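Local coordinates for protein ANGPTL4 C-terminal chain (Homo sapiens, PDB 6U1U) that is the C-terminal fibrinogen-like domain of a protein that mediates inactivation of lipoprotein lipase and so plays a role in triglyceride clearance, here with palmitic acid bound, at residues V140-W145 with G164-T169; S171-N176 with I194-W199; S15-I20 with P27-C32; L89-R94 with T209-Q214. All coordinates share one frame; numbering follows the deposited sequence.

Overall arrangement
Four contacts within one fibrinogen-like domain show how chemistry follows place in a fold. Contact 4 lies in the core, joining strands 87-94 and 208-215 of the large antiparallel sheet through regular backbone bonds and aliphatic packing. Contact 3 reaches the same sheet but is a partly exposed hairpin, its centre about 17 Å from that of contact 4. Contacts 1 and 2, also buried, rely on aromatic rings, waters and isolated or very short beta pairing, and both touch the palmitic acid. They meet each other through Trp165 with Ser173 and Leu175, and both pack on contact 4, inside whose chain loop they are nested; contact 3 touches none of the others.

Contact 1: V140-W145 with G164-T169; sequences VPFSTW and GWWFGT. With PLM (palmitic acid), chain B.
With CG of Phe142 anti to its backbone N (chi1 -159°) and CG of Trp166 anti to its own carbonyl carbon (chi1 -66°), the two rings meet edge to face. CD1 of Phe142 stands over the centre of the indole, 3.5 Å from Trp166 CE2, and the ring planes are turned 83° apart. The far corner of the phenyl, CZ, comes to 3.2 Å from Gly164 C, while Trp165 N lies over one face of the ring, toward its rim. Gly164 has no side chain, which lets the Phe142 ring come this close. These two buried loop segments of the fibrinogen-like domain run roughly antiparallel and share a single beta bridge: Ser143 N donates to Trp165 O at 2.8 Å, and Trp165 N to Ser143 O at 3.0 Å. Two successive inverse gamma turns, centred on Trp166 and Phe167, then bend the chain. A water donates to Pro141 O at 2.6 Å and also bonds Ser143 OG, whose further partner is His149. Val140 CG1 presses on Gly168 CA at 3.5 Å, a tight fit. Trp166 NE1 is hydrogen-bonded to Tyr116 O. Beyond the turns, Thr169 OG1 donates to O1 of the palmitic acid at 2.8 Å.

Contact 2: S171-N176 with I194-W199; sequences SHSNLN and IFWKTW. With PLM (palmitic acid), chain B.
Ser173 and Asn174 pair with Trp196 and Phe195 in a small two-stranded antiparallel sheet, buried beside the palmitic acid and packed against the main sheet of the domain. Asn174 and Phe195 bond reciprocally through their backbones, and Lys197 N donates to His172 O at 2.9 Å. The Phe195 ring folds back over the partner strand because its CG stands between backbone N and carbonyl carbon (chi1 73°). One face then covers Ser173 CA and Asn174 N; CE2 comes to 3.3 Å from Ser173 N, and CE1 to 3.6 Å from Asn174 CB. An alanine at Phe195 would probably open a gap over this backbone and leave Arg202 without its cation-pi partner. In this fibrinogen-like fold the ligand runs past Trp196 on the face of Ser173 and Trp196. Beside it His172 turns its edge to the face of Trp196, planes at 70°, with CE1 3.9 Å from Trp196 CZ2, while C7 of the palmitic acid lies over a face of the imidazole. His172 ND1 and Ser173 OG share a hydrogen bond of 2.7 Å, and Trp165 NE1 bonds the same hydroxyl. The Lys197 chain is bent where chi3 (78°) sets CE, and NZ beyond it lies 3.1 Å from palmitic acid O1 and 3.2 Å from O2, a placement likely to favour an ionised carboxylate. Lys197 NZ also donates to Ser171 O at 3.2 Å, from above the carbonyl plane.

Contact 3: S15-I20 with P27-C32; sequences SGLFEI and PFLVNC
Leu17 can be followed outward across the neighbouring strand. Leu17 CB packs 4.0 Å from Leu29 CG. With CG anti to the carbonyl carbon (chi1 -70°), the branch then divides: Leu17 CD1 lies 4.0 Å from Leu29 CD2, and CD2 rests against the amide of Asn31, 3.6 Å from OD1. Leu17 and Leu29 cross at about a right angle, whereas Leu17 and Asn31 run side by side in the same direction. The amide is kept in place from beyond the pair, since Asn31 ND2 bonds Pro67 O. Leu29 also sends CD1 the other way, to 3.8 Å from Glu19 CG. All this lies on one face of a beta hairpin, in which strand 16-20 is joined to strand 28-35, itself paired further with strand 38-46 in the large sheet of the fibrinogen-like domain. Gly16 with Cys32, Phe18 with Val30 and Ile20 with Phe28 are hydrogen-bonded pairs, each with two backbone bonds. At Gly16 the backbone angles would jam any side chain against the carbonyl oxygen of Ser15. The other face carries Ile20, whose CG1 takes the place between backbone N and carbonyl carbon (chi1 59°) and lies over one face of Phe28, toward the rim. Ile20 CD1 reaches on to 3.6 Å from Val30 CG1 and 3.8 Å from Phe28 CZ; Ile81 of helix 75-82 touches both Ile20 and Phe28. Farther along, Phe18 CD2 meets Cys32 SG obliquely at 3.9 Å, and that sulfur forms the disulfide with Cys4, tying the hairpin to helix 4-9.

Contact 4: L89-R94 with T209-Q214; sequences LAVQLR and TTMLIQ
The carboxamide of Gln92 is the flat group here, and the CD1 methyl of Leu212 lies over one of its faces, 3.7 Å from Gln92 CD and almost as near to OE1 and NE2. On that same side, but beyond the rim next to the oxygen, stands Thr210 CB, 4.2 Å from Gln92 OE1. Gln92 CG is anti to the carbonyl carbon (chi1 -51°) and the chain runs on extended; the side chain crosses Leu212 at about a right angle. Leu212 CD1 is also 3.9 Å from Ala90 CB, so the methyl touches both the amide plane and a small apolar neighbour. An alanine at Gln92 would probably strip this methyl of its flat cover and give it more freedom to turn. Beneath the side chains the backbones pair regularly: Ala90 with Leu212 and Gln92 with Thr210 each exchange two hydrogen bonds. Val91 and Met211 form the non-hydrogen-bonded pair between them, and Met211 CA comes to 3.2 Å from Ala90 O. The other face is largely apolar. Met211 bends at its thioether (chi3 71°), carrying CE to 4.3 Å from Leu89 CD1 and 4.4 Å from Val91 CG2. Trp165 packs on Met211 and Trp196 on Val91 and Leu93, while Leu89 touches the palmitic acid. Thr209, on this side too, bonds Gln44 through its hydroxyl. The two strands, antiparallel at 165° though more than a hundred residues apart in the chain, lie side by side within the large antiparallel sheet at the centre of the fibrinogen C-terminal domain.

Contact 1: V140-W145 with G164-T169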
# COMPACT_ATOMS: atom_id res chain seq x y z
N VAL A 140 5.78 9.99 -6.24
CA VAL A 140 5.04 9.09 -7.12
C VAL A 140 3.56 9.19 -6.77
O VAL A 140 3.17 8.79 -5.67
CB VAL A 140 5.51 7.63 -7.00
CG1 VAL A 140 4.77 6.76 -7.98
CG2 VAL A 140 7.04 7.50 -7.26
N PRO A 141 2.70 9.67 -7.66
CA PRO A 141 1.27 9.76 -7.32
C PRO A 141 0.61 8.39 -7.34
O PRO A 141 1.05 7.45 -7.98
CB PRO A 141 0.69 10.64 -8.44
CG PRO A 141 1.59 10.38 -9.61
CD PRO A 141 3.00 10.21 -9.00
N PHE A 142 -0.51 8.31 -6.61
CA PHE A 142 -1.37 7.14 -6.70
C PHE A 142 -2.21 7.22 -7.97
O PHE A 142 -2.66 8.30 -8.35
CB PHE A 142 -2.30 7.10 -5.49
CG PHE A 142 -2.86 5.75 -5.21
CD1 PHE A 142 -2.09 4.82 -4.49
CD2 PHE A 142 -4.14 5.39 -5.64
CE1 PHE A 142 -2.59 3.57 -4.20
CE2 PHE A 142 -4.66 4.13 -5.36
CZ PHE A 142 -3.91 3.22 -4.63
N SER A 143 -2.48 6.06 -8.60
CA SER A 143 -3.30 6.05 -9.82
C SER A 143 -4.31 4.92 -9.79
O SER A 143 -4.02 3.82 -9.33
CB SER A 143 -2.43 5.90 -11.11
OG SER A 143 -1.64 7.06 -11.33
N THR A 144 -5.50 5.18 -10.34
CA THR A 144 -6.55 4.19 -10.57
C THR A 144 -6.96 4.31 -12.03
O THR A 144 -6.53 5.23 -12.73
CB THR A 144 -7.78 4.45 -9.68
OG1 THR A 144 -8.27 5.79 -9.92
CG2 THR A 144 -7.40 4.32 -8.19
N TRP A 145 -7.80 3.38 -12.51
CA TRP A 145 -8.07 3.37 -13.95
C TRP A 145 -8.76 4.66 -14.39
O TRP A 145 -8.53 5.14 -15.52
CB TRP A 145 -8.89 2.13 -14.32
CG TRP A 145 -10.26 2.09 -13.79
CD1 TRP A 145 -10.69 1.45 -12.68
CD2 TRP A 145 -11.42 2.75 -14.35
NE1 TRP A 145 -12.04 1.65 -12.50
CE2 TRP A 145 -12.51 2.45 -13.51
CE3 TRP A 145 -11.63 3.54 -15.48
CZ2 TRP A 145 -13.81 2.90 -13.77
CZ3 TRP A 145 -12.93 4.01 -15.73
CH2 TRP A 145 -13.99 3.68 -14.88
N GLY A 164 -5.40 -0.17 -7.87
CA GLY A 164 -4.86 1.17 -7.69
C GLY A 164 -3.51 1.07 -7.00
O GLY A 164 -3.31 0.25 -6.12
N TRP A 165 -2.58 1.89 -7.46
CA TRP A 165 -1.21 1.76 -6.95
C TRP A 165 -0.41 3.01 -7.22
O TRP A 165 -0.80 3.87 -8.02
CB TRP A 165 -0.49 0.55 -7.58
CG TRP A 165 0.75 0.08 -6.86
CD1 TRP A 165 2.04 0.04 -7.35
CD2 TRP A 165 0.81 -0.47 -5.54
NE1 TRP A 165 2.89 -0.50 -6.41
CE2 TRP A 165 2.17 -0.81 -5.29
CE3 TRP A 165 -0.15 -0.70 -4.55
CZ2 TRP A 165 2.60 -1.36 -4.07
CZ3 TRP A 165 0.26 -1.29 -3.33
CH2 TRP A 165 1.63 -1.60 -3.10
N TRP A 166 0.75 3.09 -6.55
CA TRP A 166 1.76 4.12 -6.83
C TRP A 166 2.62 3.59 -7.96
O TRP A 166 3.70 3.03 -7.77
CB TRP A 166 2.59 4.39 -5.59
CG TRP A 166 1.83 5.00 -4.45
CD1 TRP A 166 1.48 6.32 -4.29
CD2 TRP A 166 1.35 4.32 -3.28
NE1 TRP A 166 0.80 6.49 -3.09
CE2 TRP A 166 0.71 5.28 -2.47
CE3 TRP A 166 1.36 2.98 -2.88
CZ2 TRP A 166 0.09 4.94 -1.25
CZ3 TRP A 166 0.75 2.64 -1.67
CH2 TRP A 166 0.11 3.61 -0.88
N PHE A 167 2.09 3.72 -9.18
CA PHE A 167 2.76 3.15 -10.36
C PHE A 167 3.92 4.08 -10.77
O PHE A 167 3.81 4.90 -11.68
CB PHE A 167 1.73 2.98 -11.48
CG PHE A 167 0.66 1.91 -11.23
CD1 PHE A 167 0.96 0.55 -11.19
CD2 PHE A 167 -0.68 2.26 -11.12
CE1 PHE A 167 -0.02 -0.38 -11.01
CE2 PHE A 167 -1.68 1.31 -10.92
CZ PHE A 167 -1.35 -0.01 -10.88
N GLY A 168 5.05 3.98 -10.08
CA GLY A 168 6.22 4.78 -10.47
C GLY A 168 6.78 4.38 -11.83
O GLY A 168 7.27 5.23 -12.59
N THR A 169 6.79 3.10 -12.12
CA THR A 169 6.76 2.54 -13.45
C THR A 169 5.54 1.63 -13.48
O THR A 169 4.81 1.49 -12.49
CB THR A 169 8.04 1.76 -13.75
OG1 THR A 169 8.08 0.62 -12.88
CG2 THR A 169 9.27 2.64 -13.51
C1 PLM B . 11.28 -0.49 -11.86
O1 PLM B . 10.44 -0.79 -12.73
O2 PLM B . 12.08 -1.29 -11.36
C2 PLM B . 11.38 0.97 -11.43
C3 PLM B . 11.78 1.32 -10.03
C4 PLM B . 11.07 2.57 -9.53
C5 PLM B . 10.90 2.68 -8.04
C6 PLM B . 9.71 3.50 -7.59
C7 PLM B . 9.15 3.09 -6.25
C8 PLM B . 7.71 3.45 -5.98
C9 PLM B . 6.77 2.35 -6.30
CA PLM B . 5.77 2.04 -5.26
CB PLM B . 6.28 1.45 -4.01
CC PLM B . 5.31 1.55 -2.91
CD PLM B . 5.58 0.69 -1.75
CE PLM B . 6.99 0.73 -1.33
CF PLM B . 7.29 1.56 -0.14
CG PLM B . 8.11 2.76 -0.46
O HOH W 1 0.94 6.53 -10.39

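Contact 2: S171-N176 with I194-W199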
# COMPACT_ATOMS: atom_id res chain seq x y z
N SER A 171 6.10 -1.47 -13.90
CA SER A 171 6.84 -2.72 -13.82
C SER A 171 7.49 -3.00 -12.47
O SER A 171 8.22 -4.00 -12.36
CB SER A 171 7.95 -2.75 -14.90
OG SER A 171 7.37 -2.81 -16.19
N HIS A 172 7.31 -2.15 -11.46
CA HIS A 172 8.00 -2.33 -10.18
C HIS A 172 7.23 -3.23 -9.23
O HIS A 172 7.77 -4.21 -8.69
CB HIS A 172 8.23 -0.97 -9.50
CG HIS A 172 8.82 -1.09 -8.13
ND1 HIS A 172 8.05 -1.22 -6.99
CD2 HIS A 172 10.11 -1.16 -7.73
CE1 HIS A 172 8.84 -1.35 -5.94
NE2 HIS A 172 10.10 -1.30 -6.36
N SER A 173 5.95 -2.91 -9.03
CA SER A 173 5.11 -3.62 -8.06
C SER A 173 3.67 -3.21 -8.27
O SER A 173 3.38 -2.19 -8.89
CB SER A 173 5.48 -3.30 -6.63
OG SER A 173 5.46 -1.87 -6.46
N ASN A 174 2.78 -4.02 -7.70
CA ASN A 174 1.37 -3.70 -7.60
C ASN A 174 0.78 -4.69 -6.62
O ASN A 174 0.47 -5.83 -7.00
CB ASN A 174 0.65 -3.78 -8.95
CG ASN A 174 -0.82 -3.49 -8.81
OD1 ASN A 174 -1.24 -3.05 -7.74
ND2 ASN A 174 -1.62 -3.74 -9.88
N LEU A 175 0.66 -4.32 -5.34
CA LEU A 175 0.09 -5.28 -4.42
C LEU A 175 -1.44 -5.26 -4.44
O LEU A 175 -2.07 -6.05 -3.72
CB LEU A 175 0.62 -5.01 -3.00
CG LEU A 175 2.16 -5.07 -2.93
CD1 LEU A 175 2.59 -4.91 -1.48
CD2 LEU A 175 2.67 -6.39 -3.50
N ASN A 176 -2.03 -4.41 -5.27
CA ASN A 176 -3.47 -4.28 -5.38
C ASN A 176 -3.99 -4.84 -6.71
O ASN A 176 -5.10 -4.50 -7.14
CB ASN A 176 -3.87 -2.80 -5.22
CG ASN A 176 -3.73 -2.32 -3.78
OD1 ASN A 176 -3.72 -3.11 -2.85
ND2 ASN A 176 -3.62 -0.98 -3.60
N ILE A 194 -0.71 -9.60 -8.55
CA ILE A 194 -0.15 -9.07 -7.31
C ILE A 194 1.33 -9.37 -7.34
O ILE A 194 1.73 -10.52 -7.15
CB ILE A 194 -0.82 -9.71 -6.09
CG1 ILE A 194 -2.31 -9.43 -6.12
CG2 ILE A 194 -0.23 -9.21 -4.77
CD1 ILE A 194 -3.04 -10.20 -5.03
N PHE A 195 2.17 -8.36 -7.59
CA PHE A 195 3.58 -8.68 -7.79
C PHE A 195 4.47 -7.67 -7.08
O PHE A 195 4.08 -6.52 -6.84
CB PHE A 195 3.93 -8.75 -9.28
CG PHE A 195 3.97 -7.42 -9.98
CD1 PHE A 195 2.79 -6.82 -10.45
CD2 PHE A 195 5.19 -6.77 -10.21
CE1 PHE A 195 2.85 -5.58 -11.11
CE2 PHE A 195 5.25 -5.54 -10.88
CZ PHE A 195 4.09 -4.96 -11.32
N TRP A 196 5.70 -8.07 -6.82
CA TRP A 196 6.81 -7.22 -6.32
C TRP A 196 8.03 -7.74 -7.09
O TRP A 196 8.54 -8.75 -6.73
CB TRP A 196 6.98 -7.35 -4.81
CG TRP A 196 7.92 -6.35 -4.22
CD1 TRP A 196 9.27 -6.46 -4.10
CD2 TRP A 196 7.58 -5.10 -3.62
NE1 TRP A 196 9.79 -5.36 -3.50
CE2 TRP A 196 8.78 -4.50 -3.20
CE3 TRP A 196 6.38 -4.43 -3.42
CZ2 TRP A 196 8.80 -3.27 -2.57
CZ3 TRP A 196 6.40 -3.21 -2.80
CH2 TRP A 196 7.60 -2.64 -2.40
N LYS A 197 8.46 -6.99 -8.08
CA LYS A 197 9.35 -7.55 -9.10
C LYS A 197 10.65 -8.06 -8.50
O LYS A 197 11.08 -9.19 -8.78
CB LYS A 197 9.62 -6.52 -10.19
CG LYS A 197 10.60 -7.05 -11.30
CD LYS A 197 10.62 -6.13 -12.48
CE LYS A 197 11.50 -4.91 -12.19
NZ LYS A 197 11.28 -3.79 -13.17
N THR A 198 11.25 -7.28 -7.60
CA THR A 198 12.58 -7.63 -7.09
C THR A 198 12.61 -8.78 -6.09
O THR A 198 13.70 -9.22 -5.73
CB THR A 198 13.23 -6.40 -6.44
OG1 THR A 198 12.36 -5.87 -5.43
CG2 THR A 198 13.49 -5.34 -7.46
N TRP A 199 11.46 -9.29 -5.63
CA TRP A 199 11.49 -10.51 -4.81
C TRP A 199 11.29 -11.74 -5.69
O TRP A 199 12.24 -12.47 -5.97
CB TRP A 199 10.48 -10.43 -3.66
CG TRP A 199 10.65 -11.56 -2.68
CD1 TRP A 199 11.84 -12.06 -2.22
CD2 TRP A 199 9.61 -12.32 -2.05
NE1 TRP A 199 11.60 -13.10 -1.35
CE2 TRP A 199 10.25 -13.28 -1.23
CE3 TRP A 199 8.21 -12.31 -2.11
CZ2 TRP A 199 9.53 -14.18 -0.45
CZ3 TRP A 199 7.50 -13.23 -1.33
CH2 TRP A 199 8.16 -14.16 -0.52
C1 PLM B . 11.28 -0.49 -11.86
O1 PLM B . 10.44 -0.79 -12.73
O2 PLM B . 12.08 -1.29 -11.36
C2 PLM B . 11.38 0.97 -11.43
C3 PLM B . 11.78 1.32 -10.03
C4 PLM B . 11.07 2.57 -9.53
C5 PLM B . 10.90 2.68 -8.04
C6 PLM B . 9.71 3.50 -7.59
C7 PLM B . 9.15 3.09 -6.25
C8 PLM B . 7.71 3.45 -5.98
C9 PLM B . 6.77 2.35 -6.30
CA PLM B . 5.77 2.04 -5.26
CB PLM B . 6.28 1.45 -4.01
CC PLM B . 5.31 1.55 -2.91
CD PLM B . 5.58 0.69 -1.75
CE PLM B . 6.99 0.73 -1.33
CF PLM B . 7.29 1.56 -0.14
CG PLM B . 8.11 2.76 -0.46
O HOH W 2 10.29 -4.56 -7.06
O HOH W 3 12.27 -3.15 -4.95

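Contact 3: S15-I20 with P27-C32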
# COMPACT_ATOMS: atom_id res chain seq x y z
N SER A 15 -3.60 -7.03 19.06
CA SER A 15 -3.84 -6.73 17.65
C SER A 15 -5.31 -6.99 17.33
O SER A 15 -5.89 -8.02 17.69
CB SER A 15 -2.94 -7.61 16.77
OG SER A 15 -1.56 -7.36 17.05
N GLY A 16 -5.90 -6.06 16.59
CA GLY A 16 -7.32 -6.16 16.26
C GLY A 16 -7.86 -4.79 15.88
O GLY A 16 -7.10 -3.87 15.59
N LEU A 17 -9.19 -4.66 15.97
CA LEU A 17 -9.87 -3.45 15.53
C LEU A 17 -10.07 -2.49 16.70
O LEU A 17 -10.59 -2.90 17.76
CB LEU A 17 -11.23 -3.81 14.94
CG LEU A 17 -11.22 -4.55 13.61
CD1 LEU A 17 -12.63 -5.12 13.31
CD2 LEU A 17 -10.89 -3.56 12.52
N PHE A 18 -9.67 -1.24 16.52
CA PHE A 18 -9.73 -0.20 17.54
C PHE A 18 -10.15 1.13 16.94
O PHE A 18 -9.78 1.47 15.81
CB PHE A 18 -8.38 0.03 18.22
CG PHE A 18 -7.88 -1.17 18.97
CD1 PHE A 18 -8.23 -1.34 20.31
CD2 PHE A 18 -7.09 -2.12 18.35
CE1 PHE A 18 -7.78 -2.44 21.03
CE2 PHE A 18 -6.64 -3.25 19.07
CZ PHE A 18 -6.99 -3.41 20.40
N GLU A 19 -10.89 1.92 17.73
CA GLU A 19 -11.28 3.26 17.32
C GLU A 19 -10.12 4.23 17.52
O GLU A 19 -9.48 4.24 18.58
CB GLU A 19 -12.50 3.73 18.13
CG GLU A 19 -13.66 2.76 18.15
CD GLU A 19 -14.69 3.05 19.28
OE1 GLU A 19 -15.01 4.24 19.50
OE2 GLU A 19 -15.16 2.10 19.94
N ILE A 20 -9.82 5.03 16.49
CA ILE A 20 -8.84 6.11 16.60
C ILE A 20 -9.49 7.37 16.06
O ILE A 20 -10.57 7.33 15.45
CB ILE A 20 -7.52 5.84 15.82
CG1 ILE A 20 -7.82 5.64 14.33
CG2 ILE A 20 -6.77 4.63 16.41
CD1 ILE A 20 -6.59 5.78 13.42
N PRO A 27 -13.85 10.00 13.98
CA PRO A 27 -13.29 8.73 14.48
C PRO A 27 -13.54 7.62 13.47
O PRO A 27 -14.52 7.65 12.72
CB PRO A 27 -14.08 8.46 15.78
CG PRO A 27 -14.96 9.72 16.01
CD PRO A 27 -15.15 10.32 14.63
N PHE A 28 -12.63 6.63 13.43
CA PHE A 28 -12.88 5.48 12.56
C PHE A 28 -12.14 4.28 13.10
O PHE A 28 -11.19 4.41 13.88
CB PHE A 28 -12.52 5.73 11.07
CG PHE A 28 -11.05 6.15 10.81
CD1 PHE A 28 -10.07 5.20 10.52
CD2 PHE A 28 -10.69 7.49 10.83
CE1 PHE A 28 -8.73 5.63 10.24
CE2 PHE A 28 -9.38 7.91 10.57
CZ PHE A 28 -8.39 6.97 10.28
N LEU A 29 -12.59 3.11 12.68
CA LEU A 29 -12.07 1.86 13.21
C LEU A 29 -10.90 1.40 12.35
O LEU A 29 -11.05 1.29 11.14
CB LEU A 29 -13.20 0.82 13.20
CG LEU A 29 -13.10 -0.43 14.08
CD1 LEU A 29 -13.21 -0.07 15.59
CD2 LEU A 29 -14.19 -1.42 13.67
N VAL A 30 -9.74 1.11 12.98
CA VAL A 30 -8.58 0.66 12.22
C VAL A 30 -8.12 -0.70 12.76
O VAL A 30 -8.48 -1.11 13.87
CB VAL A 30 -7.38 1.64 12.29
CG1 VAL A 30 -7.70 2.89 11.50
CG2 VAL A 30 -6.97 1.98 13.76
N ASN A 31 -7.32 -1.39 11.94
CA ASN A 31 -6.69 -2.64 12.35
C ASN A 31 -5.31 -2.31 12.89
O ASN A 31 -4.47 -1.85 12.12
CB ASN A 31 -6.53 -3.58 11.15
CG ASN A 31 -7.85 -3.99 10.55
OD1 ASN A 31 -8.52 -3.19 9.84
ND2 ASN A 31 -8.22 -5.25 10.77
N CYS A 32 -5.06 -2.59 14.17
CA CYS A 32 -3.76 -2.29 14.77
C CYS A 32 -2.99 -3.58 14.94
O CYS A 32 -3.57 -4.62 15.26
CB CYS A 32 -3.87 -1.66 16.16
SG CYS A 32 -4.64 -0.03 16.18

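Contact 4: L89-R94 with T209-Q214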
# COMPACT_ATOMS: atom_id res chain seq x y z
N LEU A 89 6.89 2.61 6.52
CA LEU A 89 5.95 1.81 5.71
C LEU A 89 6.49 0.38 5.65
O LEU A 89 7.51 0.22 5.13
CB LEU A 89 5.84 2.39 4.31
CG LEU A 89 4.95 1.63 3.34
CD1 LEU A 89 3.56 1.46 3.89
CD2 LEU A 89 4.86 2.35 2.01
N ALA A 90 5.82 -0.55 6.28
CA ALA A 90 6.21 -1.96 6.24
C ALA A 90 5.45 -2.68 5.14
O ALA A 90 4.23 -2.51 5.00
CB ALA A 90 5.93 -2.62 7.60
N VAL A 91 6.16 -3.49 4.35
CA VAL A 91 5.56 -4.21 3.24
C VAL A 91 5.88 -5.67 3.47
O VAL A 91 7.06 -6.03 3.58
CB VAL A 91 6.10 -3.73 1.89
CG1 VAL A 91 5.56 -4.63 0.75
CG2 VAL A 91 5.70 -2.25 1.63
N GLN A 92 4.86 -6.51 3.60
CA GLN A 92 5.07 -7.92 3.93
C GLN A 92 4.47 -8.78 2.84
O GLN A 92 3.31 -8.59 2.47
CB GLN A 92 4.48 -8.25 5.29
CG GLN A 92 5.01 -7.21 6.31
CD GLN A 92 4.68 -7.44 7.77
OE1 GLN A 92 3.68 -8.07 8.13
NE2 GLN A 92 5.52 -6.86 8.63
N LEU A 93 5.28 -9.71 2.31
CA LEU A 93 4.93 -10.50 1.14
C LEU A 93 5.05 -11.98 1.46
O LEU A 93 5.93 -12.39 2.22
CB LEU A 93 5.85 -10.18 -0.06
CG LEU A 93 6.15 -8.69 -0.32
CD1 LEU A 93 7.26 -8.50 -1.38
CD2 LEU A 93 4.86 -7.96 -0.76
N ARG A 94 4.16 -12.80 0.87
CA ARG A 94 4.19 -14.24 1.10
C ARG A 94 4.07 -14.95 -0.24
O ARG A 94 3.24 -14.56 -1.08
CB ARG A 94 3.07 -14.70 2.05
CG ARG A 94 3.13 -16.19 2.42
CD ARG A 94 1.88 -16.62 3.18
NE ARG A 94 1.58 -15.75 4.32
CZ ARG A 94 0.35 -15.55 4.82
NH1 ARG A 94 -0.70 -16.15 4.27
NH2 ARG A 94 0.19 -14.74 5.87
N THR A 209 -0.34 -10.42 1.09
CA THR A 209 0.38 -9.17 1.27
C THR A 209 -0.18 -8.48 2.51
O THR A 209 -1.37 -8.61 2.82
CB THR A 209 0.23 -8.20 0.05
OG1 THR A 209 -1.15 -7.79 -0.09
CG2 THR A 209 0.65 -8.87 -1.25
N THR A 210 0.68 -7.72 3.20
CA THR A 210 0.22 -6.81 4.24
C THR A 210 1.06 -5.55 4.14
O THR A 210 2.28 -5.64 3.99
CB THR A 210 0.41 -7.38 5.66
OG1 THR A 210 -0.09 -8.72 5.71
CG2 THR A 210 -0.36 -6.55 6.68
N MET A 211 0.42 -4.39 4.25
CA MET A 211 1.15 -3.12 4.33
C MET A 211 0.77 -2.43 5.63
O MET A 211 -0.43 -2.39 5.99
CB MET A 211 0.81 -2.21 3.14
CG MET A 211 1.04 -2.90 1.80
SD MET A 211 0.49 -1.87 0.42
CE MET A 211 1.77 -0.63 0.54
N LEU A 212 1.77 -1.92 6.35
CA LEU A 212 1.50 -1.28 7.64
C LEU A 212 2.24 0.04 7.69
O LEU A 212 3.29 0.19 7.08
CB LEU A 212 1.98 -2.16 8.80
CG LEU A 212 1.45 -3.61 8.75
CD1 LEU A 212 2.49 -4.49 8.06
CD2 LEU A 212 1.23 -4.13 10.19
N ILE A 213 1.71 0.98 8.48
CA ILE A 213 2.35 2.29 8.61
C ILE A 213 2.49 2.65 10.08
O ILE A 213 1.67 2.28 10.92
CB ILE A 213 1.56 3.36 7.83
CG1 ILE A 213 2.41 4.62 7.66
CG2 ILE A 213 0.23 3.66 8.47
CD1 ILE A 213 2.32 5.19 6.24
N GLN A 214 3.58 3.36 10.39
CA GLN A 214 3.85 3.85 11.75
C GLN A 214 4.50 5.21 11.60
O GLN A 214 5.68 5.30 11.26
CB GLN A 214 4.75 2.90 12.53
CG GLN A 214 5.03 3.36 13.95
CD GLN A 214 6.02 2.44 14.61
OE1 GLN A 214 7.22 2.55 14.35
NE2 GLN A 214 5.53 1.48 15.41